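P-nitrophenyl phosphatase (Pho2) (Archaeoglobus fulgidus, PDB 3QGM) probably acts as a metal-dependent phosphatase of the haloacid dehalogenase (HAD) superfamily, and is seen with calcium bound. Local coordinates at residues A[48-53]-A[149-154]. Numbering follows the deposited sequence.
Sequences NNSTRS and ATNPDR
Asn48 and Asn151 both donate amide N-H groups to one oxygen of Asp153. Asn48 ND2 donates to the syn lone pair of Asp153 OD2 at 2.8 Å, and that oxygen sits 18° out of the Asn48 amide plane. Asn151 ND2 reaches the anti lone pair of Asp153 OD2 at 2.9 Å, almost straight (175°) and in its amide plane. Two bonds thus grip this oxygen and probably ease its negative charge. Asn48 OD1 accepts from the backbone N of Lys187, fixing the amide flip.

A hydroxyl chain follows. Ser50 OG donates to Thr150 OG1 over 3.2 Å, and Thr150 OG1 passes on to Asn151 OD1 at 2.8 Å. Ser50 OG also accepts from the backbone N of Ser125.

Van der Waals contact fills in between. Asn151 turns its CG between backbone N and carbonyl carbon (chi1 66°). This puts Asn151 CG 3.6 Å from Asn48 O and Asn151 OD1 3.4 Å from Ser50 CB.

The Asn48 side chain is about 8 Å from the bound calcium ion. The contact sets the HAD Rossmann-like core against the inserted cap: the loop between strand 42-47 and helix 54-63 meets the loop after strand 146-149 of the five-stranded cap sheet.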
loop_
_atom_site.group_PDB
_atom_site.type_symbol
_atom_site.label_atom_id
_atom_site.label_comp_id
_atom_site.label_asym_id
_atom_site.label_seq_id
_atom_site.Cartn_x
_atom_site.Cartn_y
_atom_site.Cartn_z
ATOM N N ASN A 48 6.705 -14.338 -13.782
ATOM C CA ASN A 48 5.818 -13.326 -13.271
ATOM C C ASN A 48 6.275 -11.941 -13.605
ATOM O O ASN A 48 5.666 -10.990 -13.142
ATOM C CB ASN A 48 5.704 -13.449 -11.753
ATOM C CG ASN A 48 4.641 -14.439 -11.334
ATOM O OD1 ASN A 48 4.056 -15.115 -12.168
ATOM N ND2 ASN A 48 4.340 -14.471 -10.020
ATOM N N ASN A 49 7.357 -11.817 -14.368
ATOM C CA ASN A 49 7.886 -10.507 -14.767
ATOM C C ASN A 49 6.759 -9.584 -15.158
ATOM O O ASN A 49 5.954 -9.885 -16.061
ATOM C CB ASN A 49 8.875 -10.620 -15.950
ATOM C CG ASN A 49 9.694 -9.356 -16.146
ATOM O OD1 ASN A 49 9.149 -8.302 -16.395
ATOM N ND2 ASN A 49 11.011 -9.466 -16.034
ATOM N N SER A 50 6.714 -8.444 -14.493
ATOM C CA SER A 50 5.622 -7.480 -14.626
ATOM C C SER A 50 5.888 -6.348 -15.642
ATOM O O SER A 50 4.978 -5.604 -16.025
ATOM C CB SER A 50 5.421 -6.849 -13.232
ATOM O OG SER A 50 4.443 -5.847 -13.250
ATOM N N THR A 51 7.144 -6.203 -16.034
ATOM C CA THR A 51 7.637 -5.034 -16.689
ATOM C C THR A 51 8.233 -5.258 -18.080
ATOM O O THR A 51 8.372 -4.311 -18.821
ATOM C CB THR A 51 8.733 -4.367 -15.814
ATOM O OG1 THR A 51 9.869 -5.249 -15.723
ATOM C CG2 THR A 51 8.160 -4.022 -14.380
ATOM N N ARG A 52 8.636 -6.476 -18.415
ATOM C CA ARG A 52 9.255 -6.714 -19.711
ATOM C C ARG A 52 8.310 -7.521 -20.631
ATOM O O ARG A 52 7.494 -8.347 -20.171
ATOM C CB ARG A 52 10.592 -7.428 -19.546
ATOM C CG ARG A 52 11.611 -6.776 -18.589
ATOM C CD ARG A 52 11.847 -5.275 -18.790
ATOM N NE ARG A 52 12.232 -4.855 -20.143
ATOM C CZ ARG A 52 13.477 -4.792 -20.622
ATOM N NH1 ARG A 52 14.522 -5.175 -19.897
ATOM N NH2 ARG A 52 13.681 -4.389 -21.859
ATOM N N SER A 53 8.363 -7.202 -21.918
ATOM C CA SER A 53 7.520 -7.829 -22.918
ATOM C C SER A 53 7.974 -9.274 -23.113
ATOM O O SER A 53 9.116 -9.641 -22.754
ATOM C CB SER A 53 7.617 -7.037 -24.211
ATOM O OG SER A 53 8.905 -7.174 -24.799
ATOM N N ALA A 149 -4.495 -7.757 -11.974
ATOM C CA ALA A 149 -3.088 -7.569 -11.609
ATOM C C ALA A 149 -2.230 -8.614 -12.335
ATOM O O ALA A 149 -2.615 -9.765 -12.497
ATOM C CB ALA A 149 -2.893 -7.648 -10.100
ATOM N N THR A 150 -1.063 -8.179 -12.777
ATOM C CA THR A 150 -0.131 -9.015 -13.488
ATOM C C THR A 150 0.391 -10.149 -12.623
ATOM O O THR A 150 0.510 -11.307 -13.063
ATOM C CB THR A 150 1.055 -8.144 -14.002
ATOM O OG1 THR A 150 1.614 -7.386 -12.909
ATOM C CG2 THR A 150 0.594 -7.153 -15.092
ATOM N N ASN A 151 0.693 -9.824 -11.378
ATOM C CA ASN A 151 1.304 -10.782 -10.474
ATOM C C ASN A 151 1.121 -10.305 -9.016
ATOM O O ASN A 151 0.920 -9.101 -8.802
ATOM C CB ASN A 151 2.807 -10.937 -10.794
ATOM C CG ASN A 151 3.597 -9.694 -10.529
ATOM O OD1 ASN A 151 3.363 -8.657 -11.156
ATOM N ND2 ASN A 151 4.613 -9.802 -9.665
ATOM N N PRO A 152 1.172 -11.229 -8.031
ATOM C CA PRO A 152 0.960 -10.806 -6.631
ATOM C C PRO A 152 2.190 -10.486 -5.811
ATOM O O PRO A 152 2.033 -10.059 -4.663
ATOM C CB PRO A 152 0.276 -12.002 -5.989
ATOM C CG PRO A 152 0.773 -13.232 -6.843
ATOM C CD PRO A 152 1.134 -12.689 -8.209
ATOM N N ASP A 153 3.385 -10.666 -6.376
ATOM C CA ASP A 153 4.605 -10.704 -5.606
ATOM C C ASP A 153 4.774 -9.377 -4.820
ATOM O O ASP A 153 4.614 -8.290 -5.355
ATOM C CB ASP A 153 5.800 -10.988 -6.517
ATOM C CG ASP A 153 5.640 -12.322 -7.299
ATOM O OD1 ASP A 153 5.989 -13.377 -6.725
ATOM O OD2 ASP A 153 5.012 -12.331 -8.401
ATOM N N ARG A 154 5.055 -9.500 -3.536
ATOM C CA ARG A 154 5.118 -8.370 -2.655
ATOM C C ARG A 154 6.434 -7.614 -2.708
ATOM O O ARG A 154 6.405 -6.408 -2.811
ATOM C CB ARG A 154 4.870 -8.852 -1.247
ATOM C CG ARG A 154 3.406 -9.057 -0.989
ATOM C CD ARG A 154 3.176 -9.946 0.181
ATOM N NE ARG A 154 1.747 -10.069 0.418
ATOM C CZ ARG A 154 0.922 -10.863 -0.262
ATOM N NH1 ARG A 154 1.370 -11.648 -1.254
ATOM N NH2 ARG A 154 -0.374 -10.870 0.038
#